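Local coordinates for calcium-regulated actin-bundling protein (Dictyostelium discoideum, PDB 4X3N) that binds and bundles actin filaments, binds calcium, and may contribute to the structure and reorganization of filopodia and pseudopodia as cells move, at residues Ala28-Phe33 against Arg173-Asp178; Glu32-Val37 against Phe153-Leu158; Asn51-Glu56 against Ala168-Arg173; Gly91-Phe96 against Asn146-Val151. All coordinates share one frame; numbering follows the deposited sequence.

Contact 1: Ala28-Phe33 against Arg173-Asp178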
# COMPACT_ATOMS: atom_id res chain seq x y z
N ALA A 28 -22.79 10.01 -8.69
CA ALA A 28 -21.82 9.05 -9.19
C ALA A 28 -21.02 9.63 -10.34
O ALA A 28 -19.81 9.34 -10.50
CB ALA A 28 -22.52 7.76 -9.63
N GLU A 29 -21.68 10.42 -11.17
CA GLU A 29 -21.03 10.95 -12.33
C GLU A 29 -19.97 11.98 -11.91
O GLU A 29 -18.93 12.07 -12.50
CB GLU A 29 -22.09 11.61 -13.20
CG GLU A 29 -21.62 12.00 -14.61
CD GLU A 29 -22.62 12.88 -15.37
OE1 GLU A 29 -23.85 12.83 -15.08
OE2 GLU A 29 -22.18 13.65 -16.25
N ALA A 30 -20.31 12.81 -10.93
CA ALA A 30 -19.39 13.85 -10.48
C ALA A 30 -18.22 13.16 -9.71
O ALA A 30 -17.08 13.55 -9.86
CB ALA A 30 -20.10 14.81 -9.59
N MET A 31 -18.52 12.15 -8.89
CA MET A 31 -17.50 11.42 -8.18
C MET A 31 -16.52 10.80 -9.14
O MET A 31 -15.33 10.79 -8.88
CB MET A 31 -18.10 10.37 -7.27
CG MET A 31 -17.12 9.68 -6.35
SD MET A 31 -16.16 10.84 -5.32
CE MET A 31 -17.32 11.07 -3.95
N GLU A 32 -16.99 10.30 -10.29
CA GLU A 32 -16.09 9.58 -11.17
C GLU A 32 -15.16 10.60 -11.76
O GLU A 32 -13.94 10.36 -11.87
CB GLU A 32 -16.86 8.84 -12.29
CG GLU A 32 -15.95 8.30 -13.40
CD GLU A 32 -16.68 8.03 -14.73
OE1 GLU A 32 -17.90 8.31 -14.83
OE2 GLU A 32 -16.06 7.52 -15.68
N PHE A 33 -15.74 11.74 -12.17
CA PHE A 33 -14.93 12.88 -12.66
C PHE A 33 -13.87 13.27 -11.65
O PHE A 33 -12.69 13.35 -11.94
CB PHE A 33 -15.83 14.08 -12.95
CG PHE A 33 -15.07 15.30 -13.31
CD1 PHE A 33 -14.48 15.42 -14.58
CD2 PHE A 33 -14.91 16.31 -12.42
CE1 PHE A 33 -13.79 16.57 -14.92
CE2 PHE A 33 -14.22 17.43 -12.76
CZ PHE A 33 -13.63 17.55 -13.98
N ARG A 173 -18.21 23.36 -12.00
CA ARG A 173 -17.34 24.25 -12.71
C ARG A 173 -16.42 23.56 -13.71
O ARG A 173 -16.13 24.13 -14.77
CB ARG A 173 -16.46 25.06 -11.76
CG ARG A 173 -17.20 26.12 -10.97
CD ARG A 173 -16.27 26.74 -9.97
NE ARG A 173 -16.87 27.71 -9.02
CZ ARG A 173 -16.43 28.98 -8.88
NH1 ARG A 173 -15.46 29.52 -9.62
NH2 ARG A 173 -16.97 29.72 -7.96
N SER A 174 -15.95 22.37 -13.40
CA SER A 174 -14.86 21.78 -14.19
C SER A 174 -15.29 20.72 -15.19
O SER A 174 -14.60 20.53 -16.22
CB SER A 174 -13.81 21.13 -13.24
OG SER A 174 -12.61 20.65 -13.99
N MET A 175 -16.38 20.02 -14.91
CA MET A 175 -16.91 18.99 -15.83
C MET A 175 -17.25 19.52 -17.22
O MET A 175 -17.66 20.66 -17.39
CB MET A 175 -18.10 18.29 -15.23
CG MET A 175 -17.72 17.37 -14.11
SD MET A 175 -19.12 16.59 -13.32
CE MET A 175 -19.40 15.36 -14.60
N ASN A 176 -16.97 18.70 -18.24
CA ASN A 176 -17.17 19.10 -19.65
C ASN A 176 -16.44 20.37 -20.12
O ASN A 176 -16.96 21.14 -20.94
CB ASN A 176 -18.66 19.26 -19.92
CG ASN A 176 -19.45 18.04 -19.49
OD1 ASN A 176 -20.46 18.16 -18.81
ND2 ASN A 176 -18.98 16.87 -19.87
N HIS A 177 -15.26 20.60 -19.58
CA HIS A 177 -14.38 21.64 -20.08
C HIS A 177 -13.12 20.92 -20.41
O HIS A 177 -12.26 20.76 -19.56
CB HIS A 177 -14.20 22.71 -19.04
CG HIS A 177 -15.47 23.40 -18.70
ND1 HIS A 177 -16.08 24.30 -19.55
CD2 HIS A 177 -16.30 23.26 -17.64
CE1 HIS A 177 -17.21 24.73 -19.00
NE2 HIS A 177 -17.36 24.12 -17.84
N ASP A 178 -13.05 20.41 -21.64
CA ASP A 178 -11.91 19.65 -22.07
C ASP A 178 -10.75 20.57 -22.37
O ASP A 178 -10.91 21.71 -22.76
CB ASP A 178 -12.26 18.75 -23.27
CG ASP A 178 -13.16 17.55 -22.87
OD1 ASP A 178 -13.57 17.40 -21.69
OD2 ASP A 178 -13.43 16.72 -23.76
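F33 and M175 offer a worked example of how one flexible thioether chain can pass over the face of an aromatic ring that projects from a helix. With CG anti to the backbone N (chi1 174°), the F33 ring is set out toward 173-178, and the two side chains slide past each other in opposite directions. M175 CG rests over one face of the ring, 3.5 Å from the F33 ring centroid and offset toward the rim, a CH-pi contact whose nearest pair is F33 CD2 to M175 CG at 3.4 Å. The sulfur adds a more glancing Met-aromatic contact, M175 SD standing 4.8 Å from the F33 centroid and oblique to the ring. Meanwhile S174 takes an edge: its OG lies in the ring plane, 3.3 Å from F33 CZ. This tight part rests on van der Waals and CH-pi contact; no hydrogen bond joins the two segments.

Beyond the sulfur the fit slackens. M175 SD passes A30 at 4.2 Å from its CB, and a bend at chi3 (78°) brings the methyl back toward exposed E29, where M175 CE is 3.7 Å from OE2. A type II turn from S174 to H177 follows the helix end, and its N176 and H177 are exposed to solvent; its closing bond, H177 N to S174 O, is weak.

The contact thus ties helix 28-38 to the C-terminal end of helix 167-174. F33 also packs on F170 and C171 there, S174 touches H48 of helix 42-57, and M31 meets N146 of the calcium loop and Q83 of a second subunit.

Contact 2: Glu32-Val37 against Phe153-Leu158. With CA (calcium ion), chain D.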
# COMPACT_ATOMS: atom_id res chain seq x y z
N GLU A 32 -16.99 10.30 -10.29
CA GLU A 32 -16.09 9.58 -11.17
C GLU A 32 -15.16 10.60 -11.76
O GLU A 32 -13.94 10.36 -11.87
CB GLU A 32 -16.86 8.84 -12.29
CG GLU A 32 -15.95 8.30 -13.40
CD GLU A 32 -16.68 8.03 -14.73
OE1 GLU A 32 -17.90 8.31 -14.83
OE2 GLU A 32 -16.06 7.52 -15.68
N PHE A 33 -15.74 11.74 -12.17
CA PHE A 33 -14.93 12.88 -12.66
C PHE A 33 -13.87 13.27 -11.65
O PHE A 33 -12.69 13.35 -11.94
CB PHE A 33 -15.83 14.08 -12.95
CG PHE A 33 -15.07 15.30 -13.31
CD1 PHE A 33 -14.48 15.42 -14.58
CD2 PHE A 33 -14.91 16.31 -12.42
CE1 PHE A 33 -13.79 16.57 -14.92
CE2 PHE A 33 -14.22 17.43 -12.76
CZ PHE A 33 -13.63 17.55 -13.98
N PHE A 34 -14.32 13.50 -10.43
CA PHE A 34 -13.45 13.94 -9.34
C PHE A 34 -12.33 12.94 -9.14
O PHE A 34 -11.18 13.33 -9.02
CB PHE A 34 -14.29 14.01 -8.07
CG PHE A 34 -13.59 14.62 -6.91
CD1 PHE A 34 -12.85 13.87 -6.09
CD2 PHE A 34 -13.78 15.96 -6.61
CE1 PHE A 34 -12.18 14.45 -5.01
CE2 PHE A 34 -13.12 16.56 -5.55
CZ PHE A 34 -12.34 15.81 -4.73
N CYS A 35 -12.67 11.67 -9.06
CA CYS A 35 -11.65 10.65 -8.84
C CYS A 35 -10.62 10.64 -9.96
O CYS A 35 -9.41 10.46 -9.69
CB CYS A 35 -12.25 9.25 -8.65
SG CYS A 35 -13.11 9.12 -7.05
N ASN A 36 -11.07 10.86 -11.20
CA ASN A 36 -10.12 10.92 -12.31
C ASN A 36 -9.18 12.07 -12.28
O ASN A 36 -7.99 11.90 -12.46
CB ASN A 36 -10.85 10.86 -13.63
CG ASN A 36 -11.44 9.50 -13.87
OD1 ASN A 36 -10.89 8.51 -13.41
ND2 ASN A 36 -12.54 9.42 -14.58
N VAL A 37 -9.71 13.27 -12.04
CA VAL A 37 -8.88 14.43 -11.89
C VAL A 37 -7.89 14.18 -10.74
O VAL A 37 -6.73 14.53 -10.83
CB VAL A 37 -9.71 15.73 -11.54
CG1 VAL A 37 -8.76 16.92 -11.32
CG2 VAL A 37 -10.70 16.05 -12.66
N PHE A 153 -3.66 16.55 -4.26
CA PHE A 153 -3.46 18.00 -4.26
C PHE A 153 -4.76 18.70 -4.45
O PHE A 153 -5.01 19.70 -3.79
CB PHE A 153 -2.45 18.40 -5.31
CG PHE A 153 -1.86 19.77 -5.14
CD1 PHE A 153 -1.46 20.23 -3.91
CD2 PHE A 153 -1.59 20.57 -6.27
CE1 PHE A 153 -0.90 21.52 -3.77
CE2 PHE A 153 -0.99 21.86 -6.14
CZ PHE A 153 -0.69 22.33 -4.90
N LEU A 154 -5.63 18.14 -5.28
CA LEU A 154 -6.98 18.65 -5.46
C LEU A 154 -7.73 18.74 -4.13
O LEU A 154 -8.35 19.74 -3.87
CB LEU A 154 -7.85 17.83 -6.40
CG LEU A 154 -9.28 18.33 -6.69
CD1 LEU A 154 -9.34 19.66 -7.44
CD2 LEU A 154 -10.02 17.29 -7.49
N GLU A 155 -7.68 17.69 -3.36
CA GLU A 155 -8.42 17.64 -2.09
C GLU A 155 -7.84 18.64 -1.10
O GLU A 155 -8.58 19.34 -0.44
CB GLU A 155 -8.44 16.21 -1.56
CG GLU A 155 -9.41 15.33 -2.30
CD GLU A 155 -9.22 13.89 -1.97
OE1 GLU A 155 -8.12 13.39 -2.23
OE2 GLU A 155 -10.16 13.27 -1.44
N TYR A 156 -6.52 18.73 -1.02
CA TYR A 156 -5.86 19.78 -0.23
C TYR A 156 -6.34 21.18 -0.64
O TYR A 156 -6.66 22.03 0.20
CB TYR A 156 -4.32 19.68 -0.31
CG TYR A 156 -3.64 21.01 -0.08
CD1 TYR A 156 -3.48 21.50 1.22
CD2 TYR A 156 -3.12 21.75 -1.12
CE1 TYR A 156 -2.83 22.74 1.45
CE2 TYR A 156 -2.51 22.97 -0.93
CZ TYR A 156 -2.38 23.49 0.37
OH TYR A 156 -1.75 24.72 0.59
N LEU A 157 -6.38 21.43 -1.94
CA LEU A 157 -6.80 22.73 -2.45
C LEU A 157 -8.21 23.13 -2.14
O LEU A 157 -8.48 24.25 -1.71
CB LEU A 157 -6.59 22.83 -3.94
CG LEU A 157 -5.11 22.84 -4.29
CD1 LEU A 157 -4.92 22.65 -5.80
CD2 LEU A 157 -4.40 24.16 -3.93
N LEU A 158 -9.13 22.20 -2.31
CA LEU A 158 -10.50 22.47 -2.06
C LEU A 158 -10.78 22.81 -0.61
O LEU A 158 -11.63 23.68 -0.32
CB LEU A 158 -11.31 21.25 -2.43
CG LEU A 158 -11.97 21.14 -3.82
CD1 LEU A 158 -11.86 22.26 -4.80
CD2 LEU A 158 -11.78 19.79 -4.40
CA CA D . -9.00 11.03 -1.36
O HOH W 1 -8.18 10.71 -3.58
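The F34 ring meets L154 CD2 over one face, while E155 CG and L158 CD2 lie at its edge, near the ring plane. The methyl over the face makes a CH-pi contact, L154 CD2 being 4.0 Å from the F34 ring centroid and displaced toward the rim. L158 meets the ring tip to tip, its CD2 3.7 Å from F34 CE2, and E155 crosses at about a right angle with CG 3.8 Å from F34 CZ. L154 CD2 is shared, since V37 CG1 touches it too, at 4.0 Å.

E155 shows one residue serving two chemistries. Its CG belongs to the apolar patch, but the chain runs on extended (chi2 168°), and the carboxylate binds calcium with both oxygens, OE1 at 2.7 Å and OE2 at 2.5 Å from the ion. OE1 is also hydrogen-bonded to S152. D144, N146, D148, R150 and a water complete the site, with E155 in the closing position of an EF-hand loop.

The axes of segments 32-37 and 153-158, on helices 28-38 and 153-160, run 111° apart and approach to 10.8 Å. F170 and C171 of helix 167-174 pack against L154 and F34 respectively, and V37 reaches H48 of helix 42-57.

Contact 3: Asn51-Glu56 against Ala168-Arg173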
# COMPACT_ATOMS: atom_id res chain seq x y z
N ASN A 51 -8.13 26.72 -13.16
CA ASN A 51 -9.12 27.03 -14.18
C ASN A 51 -10.53 27.22 -13.64
O ASN A 51 -11.23 28.06 -14.13
CB ASN A 51 -9.23 25.92 -15.22
CG ASN A 51 -8.08 25.97 -16.22
OD1 ASN A 51 -7.44 26.99 -16.39
ND2 ASN A 51 -7.84 24.86 -16.88
N ALA A 52 -10.94 26.39 -12.69
CA ALA A 52 -12.30 26.42 -12.22
C ALA A 52 -12.53 27.66 -11.32
O ALA A 52 -13.60 28.28 -11.34
CB ALA A 52 -12.63 25.17 -11.43
N TYR A 53 -11.53 28.02 -10.56
CA TYR A 53 -11.73 29.03 -9.55
C TYR A 53 -10.89 30.28 -9.83
O TYR A 53 -10.61 31.07 -8.91
CB TYR A 53 -11.40 28.44 -8.19
CG TYR A 53 -12.46 27.56 -7.64
CD1 TYR A 53 -13.63 28.09 -7.14
CD2 TYR A 53 -12.30 26.17 -7.64
CE1 TYR A 53 -14.63 27.25 -6.66
CE2 TYR A 53 -13.25 25.32 -7.13
CZ TYR A 53 -14.43 25.85 -6.64
OH TYR A 53 -15.42 24.99 -6.23
N TRP A 54 -10.49 30.50 -11.07
CA TRP A 54 -9.58 31.59 -11.38
C TRP A 54 -10.13 32.97 -10.86
O TRP A 54 -9.36 33.79 -10.34
CB TRP A 54 -9.27 31.64 -12.91
CG TRP A 54 -8.10 32.49 -13.22
CD1 TRP A 54 -8.10 33.71 -13.88
CD2 TRP A 54 -6.76 32.24 -12.84
NE1 TRP A 54 -6.84 34.21 -13.90
CE2 TRP A 54 -5.99 33.32 -13.28
CE3 TRP A 54 -6.14 31.22 -12.12
CZ2 TRP A 54 -4.62 33.39 -13.07
CZ3 TRP A 54 -4.77 31.28 -11.91
CH2 TRP A 54 -4.02 32.35 -12.38
N ALA A 55 -11.44 33.18 -10.97
CA ALA A 55 -12.02 34.49 -10.64
C ALA A 55 -11.78 34.73 -9.18
O ALA A 55 -11.49 35.84 -8.79
CB ALA A 55 -13.49 34.56 -10.95
N GLU A 56 -11.85 33.67 -8.39
CA GLU A 56 -11.72 33.78 -6.96
C GLU A 56 -10.35 33.60 -6.41
O GLU A 56 -10.08 34.05 -5.29
CB GLU A 56 -12.60 32.71 -6.31
CG GLU A 56 -14.09 32.81 -6.56
CD GLU A 56 -14.53 32.21 -7.87
OE1 GLU A 56 -13.74 31.56 -8.60
OE2 GLU A 56 -15.74 32.32 -8.14
N ALA A 168 -18.56 19.62 -4.90
CA ALA A 168 -19.66 19.64 -5.86
C ALA A 168 -19.63 20.85 -6.79
O ALA A 168 -19.79 20.74 -8.02
CB ALA A 168 -21.00 19.58 -5.13
N ASP A 169 -19.37 22.01 -6.21
CA ASP A 169 -19.13 23.22 -6.97
C ASP A 169 -17.99 23.03 -7.97
O ASP A 169 -18.11 23.37 -9.17
CB ASP A 169 -18.87 24.41 -6.00
CG ASP A 169 -18.67 25.75 -6.75
OD1 ASP A 169 -19.71 26.32 -7.21
OD2 ASP A 169 -17.50 26.23 -6.93
N PHE A 170 -16.87 22.53 -7.49
CA PHE A 170 -15.75 22.27 -8.36
C PHE A 170 -16.17 21.40 -9.57
O PHE A 170 -15.81 21.71 -10.70
CB PHE A 170 -14.62 21.61 -7.59
CG PHE A 170 -13.59 21.02 -8.49
CD1 PHE A 170 -12.76 21.84 -9.22
CD2 PHE A 170 -13.54 19.67 -8.70
CE1 PHE A 170 -11.88 21.32 -10.10
CE2 PHE A 170 -12.61 19.13 -9.59
CZ PHE A 170 -11.81 19.95 -10.29
N CYS A 171 -16.91 20.32 -9.35
CA CYS A 171 -17.29 19.43 -10.44
C CYS A 171 -18.20 20.16 -11.46
O CYS A 171 -18.06 20.07 -12.71
CB CYS A 171 -17.96 18.17 -9.87
SG CYS A 171 -16.86 17.09 -8.92
N THR A 172 -19.11 20.97 -10.91
CA THR A 172 -19.99 21.78 -11.75
C THR A 172 -19.20 22.70 -12.59
O THR A 172 -19.49 22.86 -13.74
CB THR A 172 -20.89 22.66 -10.89
OG1 THR A 172 -21.79 21.80 -10.15
CG2 THR A 172 -21.66 23.68 -11.73
N ARG A 173 -18.21 23.36 -12.00
CA ARG A 173 -17.34 24.25 -12.71
C ARG A 173 -16.42 23.56 -13.71
O ARG A 173 -16.13 24.13 -14.77
CB ARG A 173 -16.46 25.06 -11.76
CG ARG A 173 -17.20 26.12 -10.97
CD ARG A 173 -16.27 26.74 -9.97
NE ARG A 173 -16.87 27.71 -9.02
CZ ARG A 173 -16.43 28.98 -8.88
NH1 ARG A 173 -15.46 29.52 -9.62
NH2 ARG A 173 -16.97 29.72 -7.96
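D169 OD2 is gripped by two donors, one from each segment. Y53 OH donates to its anti lone pair over 2.5 Å, and R173 NE, one helical turn on from D169, forms a salt bridge with D169 OD2 at 2.6 Å, though that bond is bent and weak as a hydrogen bond. R173 extends from CG to NE (chi2 173°, chi3 -174°) and crosses the tyrosine at about a right angle. R173 CD sits over one face of the Y53 ring, while Y53 CE1 lies over the centre of the guanidinium, the two planes 31° apart.

The result is a salt-bridge network of E56, D169 and R173 that spans the steep crossing of segments 51-56 and 168-173, on helices 42-57 and 167-174, whose axes approach to 9.6 Å. At its far end R173 meets E56 tip to tip and end-on: NH1 reaches E56 OE1 at 2.9 Å, and NH2 reaches E56 OE2, also at 2.9 Å, from above the carboxylate plane. NH1 additionally bonds to A52 O at 2.8 Å, so a backbone carbonyl helps fix the guanidinium. Beneath this polar strip the packing is apolar, with A52 CB 4.0 Å from F170 CD1; F170 also touches F33, L154 and L158.

Contact 4: Gly91-Phe96 against Asn146-Val151; sequences GNDLDF and NFDGRV. With CA (calcium ion), chain D.
D93 and R150 meet side-on, the carboxylate and guanidinium planes steeply inclined to each other. R150 NE donates to D93 OD1 over 2.7 Å (153°), in the guanidinium plane but from above the plane of the carboxylate, and R150 NH2 adds a weak bond to the same oxygen. NH2 also reaches D93 O at 3.2 Å, from above the carbonyl plane. A bend at chi2 (-73°), followed by another at chi3, folds the arginine back over the neighbouring strand, with D95 N over the centre of one guanidinium face. The second carboxylate oxygen, D93 OD2, is matched by K39, while D95 OD1 caps I98 N at the start of helix 96-111.

Backbone groups are paired as carefully. L94 N bonds to V151 O at 2.8 Å and V151 N to L94 O at 2.7 Å, the second nearly straight (162°). Past the L94-V151 pair, water 2 accepts from F96 N and donates to G149 O at 2.8 Å.

On the calcium side, R150 O binds the ion at 2.3 Å. D148 OD1 is a ligand and also accepts from R150 N at 2.9 Å, closing an Asx turn; D148 OD2 accepts a hydrogen bond from metal-bound water 1 at 2.6 Å. D144, N146 and E155 complete the protein ligands.

Such alternating ligands, with a backbone carbonyl at the seventh position and a strand residue, V151, at the eighth, are the mark of an EF-hand loop. The two-stranded antiparallel link to L94 resembles the one that joins paired EF-hand loops.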
# COMPACT_ATOMS: atom_id res chain seq x y z
N GLY A 91 3.71 12.61 -8.79
CA GLY A 91 2.67 11.77 -8.20
C GLY A 91 1.27 12.36 -8.22
O GLY A 91 1.02 13.25 -9.00
N ASN A 92 0.35 11.79 -7.43
CA ASN A 92 -1.04 12.20 -7.44
C ASN A 92 -1.68 12.29 -6.07
O ASN A 92 -2.52 13.20 -5.85
CB ASN A 92 -1.94 11.29 -8.28
CG ASN A 92 -1.66 9.76 -8.12
OD1 ASN A 92 -1.05 9.29 -7.19
ND2 ASN A 92 -2.09 9.01 -9.12
N ASP A 93 -1.38 11.36 -5.18
CA ASP A 93 -1.97 11.44 -3.84
C ASP A 93 -1.08 10.78 -2.75
O ASP A 93 -0.07 10.15 -3.03
CB ASP A 93 -3.36 10.96 -3.92
CG ASP A 93 -3.48 9.44 -4.24
OD1 ASP A 93 -2.63 8.66 -3.85
OD2 ASP A 93 -4.38 9.06 -4.97
N LEU A 94 -1.40 11.06 -1.51
CA LEU A 94 -0.65 10.66 -0.35
C LEU A 94 -1.53 9.85 0.63
O LEU A 94 -2.72 10.18 0.86
CB LEU A 94 -0.15 11.90 0.41
CG LEU A 94 0.47 13.08 -0.38
CD1 LEU A 94 0.88 14.18 0.61
CD2 LEU A 94 1.67 12.58 -1.18
N ASP A 95 -0.95 8.84 1.29
CA ASP A 95 -1.68 8.18 2.35
C ASP A 95 -1.72 9.16 3.52
O ASP A 95 -1.04 10.21 3.47
CB ASP A 95 -1.11 6.80 2.66
CG ASP A 95 0.22 6.78 3.44
OD1 ASP A 95 0.61 7.70 4.22
OD2 ASP A 95 0.88 5.68 3.33
N PHE A 96 -2.43 8.83 4.58
CA PHE A 96 -2.61 9.78 5.67
C PHE A 96 -1.30 10.08 6.48
O PHE A 96 -1.10 11.22 7.01
CB PHE A 96 -3.73 9.31 6.62
CG PHE A 96 -5.13 9.49 6.11
CD1 PHE A 96 -5.43 9.99 4.87
CD2 PHE A 96 -6.18 9.08 6.92
CE1 PHE A 96 -6.73 10.09 4.45
CE2 PHE A 96 -7.48 9.19 6.51
CZ PHE A 96 -7.77 9.71 5.27
N ASN A 146 -13.39 11.56 -1.42
CA ASN A 146 -13.83 10.34 -2.06
C ASN A 146 -13.60 9.08 -1.23
O ASN A 146 -13.74 7.99 -1.75
CB ASN A 146 -13.20 10.21 -3.43
CG ASN A 146 -11.72 10.35 -3.38
OD1 ASN A 146 -11.14 10.42 -2.30
ND2 ASN A 146 -11.09 10.45 -4.54
N PHE A 147 -13.24 9.24 0.04
CA PHE A 147 -13.10 8.14 0.99
C PHE A 147 -12.15 7.02 0.59
O PHE A 147 -12.45 5.83 0.79
CB PHE A 147 -14.48 7.59 1.35
CG PHE A 147 -15.36 8.61 2.01
CD1 PHE A 147 -16.21 9.36 1.28
CD2 PHE A 147 -15.33 8.79 3.37
CE1 PHE A 147 -17.03 10.30 1.88
CE2 PHE A 147 -16.14 9.74 3.98
CZ PHE A 147 -16.99 10.49 3.22
N ASP A 148 -10.98 7.42 0.03
CA ASP A 148 -10.04 6.42 -0.41
C ASP A 148 -8.86 6.29 0.49
O ASP A 148 -7.96 5.55 0.20
CB ASP A 148 -9.67 6.60 -1.91
CG ASP A 148 -8.87 7.86 -2.16
OD1 ASP A 148 -8.67 8.59 -1.22
OD2 ASP A 148 -8.44 8.11 -3.30
N GLY A 149 -8.87 7.01 1.62
CA GLY A 149 -7.74 7.10 2.53
C GLY A 149 -6.51 7.80 1.95
O GLY A 149 -5.39 7.64 2.47
N ARG A 150 -6.69 8.53 0.83
CA ARG A 150 -5.61 9.24 0.18
C ARG A 150 -5.94 10.75 0.08
O ARG A 150 -7.13 11.16 -0.00
CB ARG A 150 -5.38 8.71 -1.22
CG ARG A 150 -5.28 7.19 -1.41
CD ARG A 150 -4.00 6.58 -0.91
NE ARG A 150 -2.82 7.08 -1.62
CZ ARG A 150 -1.59 6.63 -1.43
NH1 ARG A 150 -1.37 5.61 -0.57
NH2 ARG A 150 -0.57 7.17 -2.09
N VAL A 151 -4.91 11.57 0.13
CA VAL A 151 -5.04 13.00 -0.07
C VAL A 151 -4.33 13.43 -1.37
O VAL A 151 -3.12 13.22 -1.54
CB VAL A 151 -4.48 13.79 1.12
CG1 VAL A 151 -4.59 15.26 0.84
CG2 VAL A 151 -5.22 13.46 2.40
CA CA D . -9.00 11.03 -1.36
O HOH W 2 -4.27 6.37 4.72
O HOH W 1 -8.18 10.71 -3.58

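How the contacts relate
Read together, the four contacts show chemistry that follows place in the fold rather than depth alone. Contacts 2 and 4 are buried and share the calcium ion and water 1, the strand of contact 4 leading directly into the helix of contact 2. Contact 1 lies at the surface and contact 3 is partly buried. Helix 28-38 serves contacts 1 and 2, and helix 167-174 serves contacts 1 and 3; F170 of contact 3 touches both F33 and L154, joining the three. Contacts 1 and 2 are held by apolar groups around a phenylalanine, contact 3 by a salt-bridge network, and contact 4 by strand bonds, an ion pair and metal ligands. Contacts 3 and 4 do not touch, their nearest atoms about 10 Å apart.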